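Local coordinates for protein polyhedrin (Uranotaenia sapphirina cypovirus, PDB 4ZQX) that forms the crystalline matrix of the occlusion bodies that embed cypovirus particles, and binds ATP in its crystals, at residues L102-R107 with K161-E166; E28-A33 with S42-N47; W112-I117 with C142-N147; F49-V54 with V176-N181. All coordinates share one frame; numbering follows the deposited sequence. Where two conformers were deposited one is given.

Contact 1. Residues L102-R107 with K161-E166; sequences LSFYLR and KAWYVE
Six backbone hydrogen bonds zip Leu-102 to Leu-106 against Lys-161 to Val-165, two strands running antiparallel at 168° with axes 4.8 Å apart. Leu-102 with Val-165, Phe-104 with Trp-163 and Leu-106 with Lys-161 are the hydrogen-bonded pairs. The straightest bond runs from Leu-102 N to Val-165 O (2.9 Å, 172° at the hydrogen). At the non-hydrogen-bonded positions, CA-H...O contacts fill in, the shortest from Ala-162 CA to Phe-104 O at 3.1 Å.

Apolar packing takes up the face that carries Leu-102, Phe-104, Trp-163 and Val-165. The Phe-104 and Trp-163 side chains lie side by side and point the same way, Phe-104 CD1 meeting Trp-163 CE3 at 3.7 Å, with the phenyl and six-membered ring planes turned 43° apart. Trp-163 O lies in the plane of the phenyl ring at its edge. Next along, Leu-102 CB rests on Val-165 CG1.

Polar side chains meet on the other face. Tyr-164 and Tyr-105 cross obliquely, and Tyr-164 OH donates to Tyr-105 OH over 3.2 Å; that second hydroxyl is also bonded to Leu-230 N. Tyr-105 OH lies in the plane of the Tyr-164 ring, at the edge where Ser-103 OG also approaches CD1 at 3.4 Å. Tyr-105 CD1 leans on Ala-162 CB.

Lys-161 sends its amine away to a salt bridge with Asp-151, a residue of the ATP pocket. Strand 101-107 is also bonded to strand 27-34 on its far edge, so this is a strand pair within the polyhedrin's six-stranded antiparallel sheet, with bound ATP about 8 Å from the Tyr-164 side chain.

Contact 2. Residues E28-A33 with S42-N47; sequences ELVIVA and SFHFAN
Glu-28 reaches over to His-44 with its carboxylate, and this His-carboxylate hydrogen bond is the one side-chain bond between the two strands. His-44 NE2 donates to Glu-28 OE1 over 2.8 Å. The acceptor lies in the imidazole plane and is met nearly along its C-O axis, while carboxylate and ring are only 13° from coplanar. The glutamate chain is bent at chi2 (-71°), which turns CD back toward the partner strand; OE1 then also touches Ala-46 CB at 3.5 Å. With CG anti to the backbone N (chi1 173°), the imidazole of His-44 starts out beside the carbonyl carbon, and its ring edge meets Val-30 CG2 in plane, 3.9 Å from His-44 CD2. A tyrosine of the second subunit, Tyr-133, meets the imidazole ring, and Asp-136 of that subunit comes close to Glu-28 OE2, a like-charge approach that could raise the proton affinity of one of the two carboxylates.

The two segments are the arms of a beta hairpin, strands 27-34 and 40-47, part of the six-stranded antiparallel sheet, between strands 101-107 and 207-211. Leu-29 with Phe-45 and Ile-31 with Phe-43 form its hydrogen-bonded pairs, each joined by two bonds of 2.9 Å between the backbone N and O atoms of the pair.

Those four residues point to the face opposite His-44. Leu-29 and Phe-45 lie side by side, Leu-29 CD2 approaching Phe-45 CD1 at 3.9 Å; Ile-31 CD1 comes to Phe-45 CE1 at 4.3 Å. The Phe-43 ring turns its edge to Ile-31 O, 3.7 Å from CD1. Strand 50-55 packs on this face through Ile-51 and Ile-55, whereas helix 214-225 lies against Val-30, Val-32 and Ser-42.

Contact 3. Residues W112-I117 with C142-N147; sequences WNKASI and CSYKRN
Ile-117 N donates to Ser-143 O (2.9 Å, 166° at the hydrogen), a direct backbone hydrogen bond between the segments; the donor is tilted 30° from the carbonyl plane. The same oxygen also receives a CA-H...O contact from Ser-116 CA at 3.2 Å.

Two waters carry much of the remaining polar contact. The first is gripped three ways: it donates to Trp-112 O and to Ala-115 O (2.6 Å from the water oxygen) and accepts from Arg-146 N, tying the turn at 112-115 to segment 142-147. The second donates to Ile-117 O and accepts from Lys-145 NZ. That amine also donates to Cys-142 O at 2.9 Å, so the lysine folds back over its own segment while its CE lies against Ile-117 O.

Van der Waals contact centres on Tyr-144. Lys-114, bent at chi2, chi3 and chi4, runs alongside the phenol and points the same way, CE meeting Tyr-144 CE1 at 3.7 Å. Lys-114 O sits at the ring edge, 3.4 Å from the same CE1. Ser-143 OG lies over one face of the ring, offset toward the rim; it touches Ser-116 CB at 3.4 Å and is hydrogen-bonded to Pro-140 O. Arg-146, its chain extended from CG to NE, brings NE to 3.4 Å from Asn-113 O.

The contact lies where the loop before strand 150-152 folds over the start of strand 116-120. Ile-117 packs on Phe-104 and Trp-163, and Trp-112 makes a cation-pi contact with Lys-161. Separately, the Ser-116 backbone bonds to Ile-177, joining its strand edge to strand 173-179.

Contact 4. Residues F49-V54 with V176-N181; sequences FVIKGV and VIVPRN
Strands 50-54 and 176-179 run antiparallel at 171°, their axes 4.5 Å apart at the closest. Ile-51 with Val-178 and Gly-53 with Val-176 are hydrogen-bonded pairs, each with two bonds; the shortest is Val-176 N to Gly-53 O at 2.8 Å. Past the strand end, Arg-180 N still donates to Phe-49 O, at 3.0 Å and more bent (148°). Pro-179 has no N-H and sits in a non-hydrogen-bonded pair with Val-50.

This ladder joins strand 50-55, an outer strand, to strand 173-179, the middle one of the chain's three-stranded antiparallel sheet. On one face Ile-51 and Val-178 lie side by side, their CB atoms 3.7 Å apart. The isoleucine is extended past CG1 (chi2 177°), which carries CD1 to 4.1 Å from Val-178 CG1. Leu-29, Phe-104 and Leu-106 of the larger sheet pack on this face.

On the other face Val-50 CG1 meets Ile-177 CG2 at 3.9 Å. Here the third subunit closes in: Lys-52 NZ is bonded to Ile-198 O and Leu-201 O of that subunit. Beyond the strand, Arg-180 lays CB against Phe-49 O at 3.6 Å, while its guanidinium bonds to Pro-48 O and Ala-25 O.

How the contacts relate
Contacts 1 and 2 lie in the six-stranded sheet, centres 10 Å apart, with strands 101-107 and 27-34 side by side. Contact 4 belongs to the three-stranded sheet, where strand 173-179 also neighbours strand 116-120 of contact 3, 11 Å away between centres. The two sheets face each other and pack through apolar side chains: Leu-29 CD2 meets Val-176 CG1 at 3.8 Å. Along the chain, contact 2 closes first; contact 4 then spans a long loop holding contact 1, which in turn encloses contact 3. Distant parts of the sequence thus build one layered core, with subunit interfaces on its outer faces.

Contact 1. Residues L102-R107 with K161-E166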
# COMPACT_ATOMS: atom_id res chain seq x y z
N LEU A 102 -5.72 -11.36 19.82
CA LEU A 102 -5.47 -11.48 18.39
C LEU A 102 -5.22 -12.93 18.03
O LEU A 102 -4.53 -13.63 18.77
CB LEU A 102 -4.26 -10.65 17.97
CG LEU A 102 -4.33 -9.15 18.18
CD1 LEU A 102 -2.98 -8.50 17.90
CD2 LEU A 102 -5.38 -8.57 17.29
N SER A 103 -5.81 -13.36 16.92
CA SER A 103 -5.65 -14.70 16.38
C SER A 103 -5.11 -14.58 14.97
O SER A 103 -5.64 -13.81 14.18
CB SER A 103 -7.00 -15.40 16.33
OG SER A 103 -7.59 -15.44 17.60
N PHE A 104 -4.09 -15.37 14.67
CA PHE A 104 -3.43 -15.36 13.37
C PHE A 104 -3.61 -16.74 12.74
O PHE A 104 -3.09 -17.71 13.26
CB PHE A 104 -1.93 -15.06 13.51
CG PHE A 104 -1.64 -13.71 14.07
CD1 PHE A 104 -1.68 -13.48 15.43
CD2 PHE A 104 -1.32 -12.66 13.23
CE1 PHE A 104 -1.42 -12.23 15.94
CE2 PHE A 104 -1.06 -11.42 13.74
CZ PHE A 104 -1.11 -11.21 15.10
N TYR A 105 -4.34 -16.80 11.63
CA TYR A 105 -4.61 -18.05 10.93
C TYR A 105 -3.83 -18.09 9.62
O TYR A 105 -4.01 -17.22 8.79
CB TYR A 105 -6.11 -18.18 10.68
CG TYR A 105 -6.88 -18.40 11.96
CD1 TYR A 105 -6.90 -19.64 12.56
CD2 TYR A 105 -7.57 -17.36 12.58
CE1 TYR A 105 -7.58 -19.86 13.75
CE2 TYR A 105 -8.27 -17.57 13.75
CZ TYR A 105 -8.26 -18.83 14.34
OH TYR A 105 -8.93 -19.10 15.52
N LEU A 106 -2.96 -19.09 9.47
CA LEU A 106 -2.12 -19.23 8.28
C LEU A 106 -2.43 -20.53 7.57
O LEU A 106 -2.50 -21.58 8.22
CB LEU A 106 -0.62 -19.22 8.66
CG LEU A 106 0.03 -17.91 9.09
CD1 LEU A 106 -0.49 -17.42 10.43
CD2 LEU A 106 1.55 -18.07 9.15
N ARG A 107 -2.63 -20.48 6.25
CA ARG A 107 -2.98 -21.69 5.53
C ARG A 107 -2.26 -21.73 4.20
O ARG A 107 -2.37 -20.79 3.41
CB ARG A 107 -4.50 -21.79 5.30
CG ARG A 107 -4.97 -23.17 4.84
CD ARG A 107 -6.40 -23.14 4.25
NE ARG A 107 -6.95 -24.49 4.11
CZ ARG A 107 -6.73 -25.29 3.07
NH1 ARG A 107 -6.01 -24.88 2.04
NH2 ARG A 107 -7.26 -26.51 3.05
N LYS A 161 -2.07 -23.64 10.43
CA LYS A 161 -1.65 -23.43 11.81
C LYS A 161 -2.08 -22.05 12.26
O LYS A 161 -2.35 -21.18 11.44
CB LYS A 161 -0.12 -23.53 11.95
CG LYS A 161 0.47 -24.84 11.45
CD LYS A 161 1.96 -24.92 11.79
CE LYS A 161 2.67 -26.02 11.02
NZ LYS A 161 2.17 -27.38 11.35
N ALA A 162 -2.10 -21.85 13.58
CA ALA A 162 -2.51 -20.58 14.14
C ALA A 162 -1.59 -20.14 15.27
O ALA A 162 -0.82 -20.94 15.82
CB ALA A 162 -3.93 -20.67 14.65
N TRP A 163 -1.67 -18.86 15.60
CA TRP A 163 -0.96 -18.31 16.76
C TRP A 163 -1.88 -17.33 17.49
O TRP A 163 -2.65 -16.61 16.85
CB TRP A 163 0.37 -17.66 16.34
CG TRP A 163 1.21 -17.25 17.52
CD1 TRP A 163 1.89 -18.08 18.37
CD2 TRP A 163 1.46 -15.92 18.00
NE1 TRP A 163 2.53 -17.36 19.34
CE2 TRP A 163 2.30 -16.03 19.13
CE3 TRP A 163 1.08 -14.64 17.56
CZ2 TRP A 163 2.73 -14.92 19.85
CZ3 TRP A 163 1.52 -13.53 18.27
CH2 TRP A 163 2.35 -13.68 19.40
N TYR A 164 -1.81 -17.30 18.82
CA TYR A 164 -2.72 -16.49 19.63
C TYR A 164 -1.95 -15.63 20.59
O TYR A 164 -0.93 -16.05 21.10
CB TYR A 164 -3.68 -17.37 20.43
CG TYR A 164 -4.49 -18.27 19.56
CD1 TYR A 164 -5.68 -17.84 18.99
CD2 TYR A 164 -4.05 -19.55 19.26
CE1 TYR A 164 -6.41 -18.66 18.17
CE2 TYR A 164 -4.77 -20.38 18.43
CZ TYR A 164 -5.95 -19.92 17.89
OH TYR A 164 -6.68 -20.75 17.04
N VAL A 165 -2.46 -14.43 20.85
CA VAL A 165 -1.85 -13.56 21.84
C VAL A 165 -2.92 -12.70 22.51
O VAL A 165 -3.84 -12.22 21.88
CB VAL A 165 -0.72 -12.65 21.24
CG1 VAL A 165 -1.27 -11.66 20.22
CG2 VAL A 165 0.02 -11.91 22.34
N GLU A 166 -2.78 -12.56 23.82
CA GLU A 166 -3.62 -11.70 24.63
C GLU A 166 -2.92 -10.36 24.79
O GLU A 166 -1.74 -10.31 25.12
CB GLU A 166 -3.83 -12.36 26.00
CG GLU A 166 -4.82 -11.69 26.88
CD GLU A 166 -5.03 -12.44 28.20
OE1 GLU A 166 -4.35 -13.46 28.46
OE2 GLU A 166 -5.89 -12.00 28.97

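Contact 2. Residues E28-A33 with S42-N47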
# COMPACT_ATOMS: atom_id res chain seq x y z
N GLU A 28 -2.37 -18.09 2.57
CA GLU A 28 -3.48 -17.30 3.11
C GLU A 28 -3.22 -16.89 4.55
O GLU A 28 -2.77 -17.70 5.37
CB GLU A 28 -4.78 -18.09 3.05
CG GLU A 28 -5.09 -18.73 1.71
CD GLU A 28 -5.50 -17.74 0.63
OE1 GLU A 28 -5.88 -16.61 0.96
OE2 GLU A 28 -5.45 -18.12 -0.57
N LEU A 29 -3.52 -15.63 4.87
CA LEU A 29 -3.42 -15.11 6.23
C LEU A 29 -4.73 -14.41 6.61
O LEU A 29 -5.18 -13.51 5.92
CB LEU A 29 -2.26 -14.10 6.34
CG LEU A 29 -2.14 -13.27 7.62
CD1 LEU A 29 -1.83 -14.13 8.83
CD2 LEU A 29 -1.09 -12.18 7.45
N VAL A 30 -5.35 -14.86 7.69
CA VAL A 30 -6.46 -14.13 8.29
C VAL A 30 -6.11 -13.76 9.71
O VAL A 30 -5.79 -14.61 10.53
CB VAL A 30 -7.76 -14.95 8.30
CG1 VAL A 30 -8.87 -14.16 9.02
CG2 VAL A 30 -8.18 -15.28 6.89
N ILE A 31 -6.15 -12.47 9.98
CA ILE A 31 -5.95 -11.97 11.33
C ILE A 31 -7.30 -11.57 11.88
O ILE A 31 -8.04 -10.86 11.23
CB ILE A 31 -5.02 -10.76 11.31
CG1 ILE A 31 -3.68 -11.18 10.71
CG2 ILE A 31 -4.85 -10.19 12.73
CD1 ILE A 31 -2.72 -10.07 10.48
N VAL A 32 -7.61 -12.06 13.08
CA VAL A 32 -8.85 -11.71 13.75
C VAL A 32 -8.57 -11.00 15.07
O VAL A 32 -7.88 -11.56 15.95
CB VAL A 32 -9.69 -12.96 14.07
CG1 VAL A 32 -11.03 -12.58 14.74
CG2 VAL A 32 -9.91 -13.80 12.81
N ALA A 33 -9.12 -9.80 15.20
CA ALA A 33 -9.10 -9.06 16.45
C ALA A 33 -10.46 -9.21 17.13
O ALA A 33 -11.48 -9.01 16.50
CB ALA A 33 -8.81 -7.57 16.19
N SER A 42 -11.83 -8.78 11.05
CA SER A 42 -10.91 -9.70 10.36
C SER A 42 -10.23 -9.00 9.20
O SER A 42 -10.82 -8.15 8.55
CB SER A 42 -11.61 -10.96 9.86
OG SER A 42 -12.57 -10.65 8.87
N PHE A 43 -8.97 -9.37 8.97
CA PHE A 43 -8.13 -8.80 7.93
C PHE A 43 -7.57 -9.97 7.14
O PHE A 43 -6.96 -10.87 7.74
CB PHE A 43 -6.96 -8.02 8.53
CG PHE A 43 -7.36 -6.93 9.51
CD1 PHE A 43 -7.60 -7.24 10.84
CD2 PHE A 43 -7.47 -5.60 9.10
CE1 PHE A 43 -7.96 -6.24 11.76
CE2 PHE A 43 -7.83 -4.60 10.01
CZ PHE A 43 -8.08 -4.92 11.34
N HIS A 44 -7.79 -9.98 5.83
CA HIS A 44 -7.28 -11.05 4.97
C HIS A 44 -6.19 -10.57 4.02
O HIS A 44 -6.37 -9.56 3.32
CB HIS A 44 -8.40 -11.67 4.14
CG HIS A 44 -7.89 -12.65 3.14
ND1 HIS A 44 -7.76 -12.34 1.80
CD2 HIS A 44 -7.42 -13.91 3.28
CE1 HIS A 44 -7.25 -13.38 1.16
NE2 HIS A 44 -7.03 -14.34 2.04
N PHE A 45 -5.09 -11.33 3.96
CA PHE A 45 -3.98 -11.05 3.04
C PHE A 45 -3.61 -12.35 2.36
O PHE A 45 -3.75 -13.42 2.94
CB PHE A 45 -2.72 -10.58 3.79
CG PHE A 45 -2.91 -9.34 4.60
CD1 PHE A 45 -3.39 -9.42 5.90
CD2 PHE A 45 -2.59 -8.09 4.09
CE1 PHE A 45 -3.56 -8.27 6.67
CE2 PHE A 45 -2.77 -6.94 4.85
CZ PHE A 45 -3.24 -7.03 6.14
N ALA A 46 -3.10 -12.26 1.14
CA ALA A 46 -2.64 -13.44 0.42
C ALA A 46 -1.54 -13.11 -0.57
O ALA A 46 -1.53 -12.03 -1.16
CB ALA A 46 -3.80 -14.10 -0.30
N ASN A 47 -0.65 -14.07 -0.79
CA ASN A 47 0.37 -14.00 -1.86
C ASN A 47 1.02 -15.35 -2.03
O ASN A 47 1.03 -16.13 -1.10
CB ASN A 47 1.47 -12.99 -1.48
CG ASN A 47 2.35 -12.62 -2.67
OD1 ASN A 47 3.48 -13.10 -2.81
ND2 ASN A 47 1.83 -11.76 -3.52

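Contact 3. Residues W112-I117 with C142-N147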
# COMPACT_ATOMS: atom_id res chain seq x y z
N TRP A 112 7.36 -22.61 7.77
CA TRP A 112 7.09 -22.46 9.20
C TRP A 112 8.34 -22.11 10.01
O TRP A 112 8.22 -21.61 11.12
CB TRP A 112 6.42 -23.72 9.77
CG TRP A 112 5.21 -24.12 8.99
CD1 TRP A 112 5.09 -25.18 8.15
CD2 TRP A 112 3.95 -23.44 8.97
NE1 TRP A 112 3.83 -25.21 7.60
CE2 TRP A 112 3.11 -24.16 8.09
CE3 TRP A 112 3.45 -22.31 9.61
CZ2 TRP A 112 1.79 -23.78 7.83
CZ3 TRP A 112 2.13 -21.92 9.35
CH2 TRP A 112 1.32 -22.67 8.47
N ASN A 113 9.52 -22.38 9.46
CA ASN A 113 10.75 -21.97 10.14
C ASN A 113 10.95 -20.45 10.15
O ASN A 113 11.65 -19.91 11.02
CB ASN A 113 11.95 -22.61 9.45
CG ASN A 113 12.15 -24.05 9.84
OD1 ASN A 113 11.53 -24.95 9.27
ND2 ASN A 113 13.03 -24.28 10.82
N LYS A 114 10.36 -19.76 9.19
CA LYS A 114 10.72 -18.36 8.94
C LYS A 114 9.54 -17.40 9.01
O LYS A 114 9.72 -16.18 8.90
CB LYS A 114 11.42 -18.20 7.58
CG LYS A 114 12.82 -18.88 7.49
CD LYS A 114 13.80 -18.48 8.59
CE LYS A 114 14.12 -17.00 8.62
NZ LYS A 114 15.08 -16.56 7.56
N ALA A 115 8.32 -17.91 9.17
CA ALA A 115 7.17 -17.03 9.33
C ALA A 115 7.36 -16.20 10.59
O ALA A 115 7.69 -16.74 11.64
CB ALA A 115 5.89 -17.84 9.40
N SER A 116 7.19 -14.88 10.48
CA SER A 116 7.40 -14.01 11.63
C SER A 116 6.19 -13.13 11.91
O SER A 116 5.59 -12.59 11.00
CB SER A 116 8.65 -13.15 11.45
OG SER A 116 8.55 -12.32 10.32
N ILE A 117 5.83 -13.03 13.18
CA ILE A 117 4.72 -12.20 13.62
C ILE A 117 5.29 -11.24 14.65
O ILE A 117 5.73 -11.65 15.71
CB ILE A 117 3.59 -13.05 14.25
CG1 ILE A 117 3.06 -14.06 13.22
CG2 ILE A 117 2.46 -12.15 14.76
CD1 ILE A 117 2.11 -15.09 13.82
N CYS A 142 12.31 -13.04 18.58
CA CYS A 142 11.08 -13.52 19.21
C CYS A 142 9.93 -13.69 18.23
O CYS A 142 8.98 -14.41 18.50
CB CYS A 142 10.64 -12.58 20.35
SG CYS A 142 10.15 -10.89 19.87
N SER A 143 10.01 -13.01 17.10
CA SER A 143 8.89 -12.97 16.17
C SER A 143 8.73 -14.28 15.38
O SER A 143 7.67 -14.53 14.82
CB SER A 143 9.02 -11.79 15.20
OG SER A 143 10.12 -11.95 14.32
N TYR A 144 9.78 -15.10 15.34
CA TYR A 144 9.72 -16.37 14.63
C TYR A 144 9.11 -17.41 15.56
O TYR A 144 9.74 -17.80 16.53
CB TYR A 144 11.12 -16.84 14.22
CG TYR A 144 11.81 -15.91 13.25
CD1 TYR A 144 11.47 -15.90 11.90
CD2 TYR A 144 12.81 -15.05 13.68
CE1 TYR A 144 12.11 -15.06 11.02
CE2 TYR A 144 13.45 -14.21 12.79
CZ TYR A 144 13.08 -14.20 11.48
OH TYR A 144 13.72 -13.36 10.60
N LYS A 145 7.89 -17.85 15.28
CA LYS A 145 7.18 -18.68 16.25
C LYS A 145 7.52 -20.16 16.12
O LYS A 145 7.56 -20.88 17.12
CB LYS A 145 5.66 -18.46 16.15
CG LYS A 145 5.22 -17.00 16.29
CD LYS A 145 5.84 -16.32 17.50
CE LYS A 145 5.42 -14.88 17.62
NZ LYS A 145 6.06 -14.29 18.82
N ARG A 146 7.79 -20.60 14.89
CA ARG A 146 8.18 -21.99 14.62
C ARG A 146 7.26 -23.02 15.31
O ARG A 146 6.07 -23.07 14.99
CB ARG A 146 9.68 -22.21 14.93
CG ARG A 146 10.57 -21.20 14.21
CD ARG A 146 12.03 -21.62 14.24
NE ARG A 146 12.90 -20.44 14.13
CZ ARG A 146 13.26 -19.70 15.18
NH1 ARG A 146 12.88 -20.03 16.41
NH2 ARG A 146 14.01 -18.63 15.00
N ASN A 147 7.78 -23.83 16.24
CA ASN A 147 6.94 -24.86 16.86
C ASN A 147 5.95 -24.34 17.91
O ASN A 147 5.21 -25.13 18.51
CB ASN A 147 7.80 -26.01 17.40
CG ASN A 147 8.28 -26.90 16.30
OD1 ASN A 147 7.54 -27.76 15.80
ND2 ASN A 147 9.51 -26.69 15.88
O HOH W 1 8.16 -19.13 12.47
O HOH W 2 5.72 -11.38 18.58

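Contact 4. Residues F49-V54 with V176-N181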
# COMPACT_ATOMS: atom_id res chain seq x y z
N PHE A 49 4.30 -15.86 -2.66
CA PHE A 49 5.74 -15.84 -2.39
C PHE A 49 6.10 -15.26 -1.01
O PHE A 49 6.87 -15.86 -0.26
CB PHE A 49 6.44 -15.07 -3.51
CG PHE A 49 6.09 -15.58 -4.87
CD1 PHE A 49 6.51 -16.83 -5.27
CD2 PHE A 49 5.31 -14.83 -5.74
CE1 PHE A 49 6.19 -17.33 -6.52
CE2 PHE A 49 4.98 -15.32 -7.00
CZ PHE A 49 5.42 -16.57 -7.38
N VAL A 50 5.55 -14.11 -0.69
CA VAL A 50 5.68 -13.52 0.64
C VAL A 50 4.42 -12.77 0.98
O VAL A 50 4.07 -11.81 0.30
CB VAL A 50 6.86 -12.50 0.74
CG1 VAL A 50 7.10 -12.17 2.19
CG2 VAL A 50 8.11 -13.02 0.10
N ILE A 51 3.70 -13.21 2.02
CA ILE A 51 2.57 -12.42 2.52
C ILE A 51 3.16 -11.33 3.41
O ILE A 51 3.99 -11.63 4.27
CB ILE A 51 1.56 -13.21 3.38
CG1 ILE A 51 1.07 -14.46 2.65
CG2 ILE A 51 0.38 -12.29 3.77
CD1 ILE A 51 0.12 -15.31 3.49
N LYS A 52 2.73 -10.09 3.20
CA LYS A 52 3.12 -8.98 4.06
C LYS A 52 1.86 -8.39 4.68
O LYS A 52 1.14 -7.62 4.05
CB LYS A 52 3.89 -7.94 3.24
CG LYS A 52 5.19 -8.50 2.72
CD LYS A 52 5.95 -7.56 1.86
CE LYS A 52 7.22 -8.25 1.36
NZ LYS A 52 8.16 -7.38 0.62
N GLY A 53 1.57 -8.81 5.91
CA GLY A 53 0.38 -8.38 6.63
C GLY A 53 0.75 -7.23 7.55
O GLY A 53 1.33 -7.45 8.61
N VAL A 54 0.45 -6.01 7.12
CA VAL A 54 0.90 -4.81 7.81
C VAL A 54 -0.32 -4.02 8.20
O VAL A 54 -1.08 -3.60 7.33
CB VAL A 54 1.80 -3.94 6.89
CG1 VAL A 54 2.24 -2.66 7.62
CG2 VAL A 54 3.00 -4.77 6.40
N VAL A 176 3.43 -8.89 9.88
CA VAL A 176 3.51 -10.33 9.67
C VAL A 176 4.18 -10.55 8.32
O VAL A 176 3.77 -9.98 7.31
CB VAL A 176 2.10 -10.96 9.66
CG1 VAL A 176 2.18 -12.48 9.46
CG2 VAL A 176 1.41 -10.67 10.94
N ILE A 177 5.23 -11.37 8.32
CA ILE A 177 5.93 -11.73 7.10
C ILE A 177 5.86 -13.24 6.96
O ILE A 177 6.33 -13.94 7.85
CB ILE A 177 7.40 -11.30 7.17
CG1 ILE A 177 7.49 -9.78 7.37
CG2 ILE A 177 8.14 -11.67 5.87
CD1 ILE A 177 8.87 -9.26 7.68
N VAL A 178 5.28 -13.73 5.86
CA VAL A 178 5.04 -15.16 5.67
C VAL A 178 5.67 -15.63 4.37
O VAL A 178 5.08 -15.46 3.30
CB VAL A 178 3.54 -15.48 5.60
CG1 VAL A 178 3.33 -16.98 5.52
CG2 VAL A 178 2.82 -14.91 6.79
N PRO A 179 6.88 -16.23 4.45
CA PRO A 179 7.56 -16.67 3.23
C PRO A 179 7.13 -18.06 2.78
O PRO A 179 6.72 -18.89 3.61
CB PRO A 179 9.05 -16.70 3.64
CG PRO A 179 9.10 -16.38 5.07
CD PRO A 179 7.72 -16.45 5.63
N ARG A 180 7.19 -18.29 1.48
CA ARG A 180 6.90 -19.59 0.90
C ARG A 180 7.93 -20.68 1.28
O ARG A 180 9.13 -20.43 1.30
CB ARG A 180 6.85 -19.47 -0.62
CG ARG A 180 6.31 -20.72 -1.28
CD ARG A 180 6.17 -20.59 -2.79
NE ARG A 180 5.38 -21.70 -3.32
CZ ARG A 180 4.04 -21.73 -3.38
NH1 ARG A 180 3.29 -20.70 -2.98
NH2 ARG A 180 3.45 -22.80 -3.86
N ASN A 181 7.44 -21.88 1.56
CA ASN A 181 8.29 -23.05 1.75
C ASN A 181 9.09 -23.40 0.47
O ASN A 181 8.52 -23.73 -0.57
CB ASN A 181 7.37 -24.21 2.19
CG ASN A 181 8.09 -25.55 2.31
OD1 ASN A 181 9.30 -25.62 2.22
ND2 ASN A 181 7.33 -26.61 2.53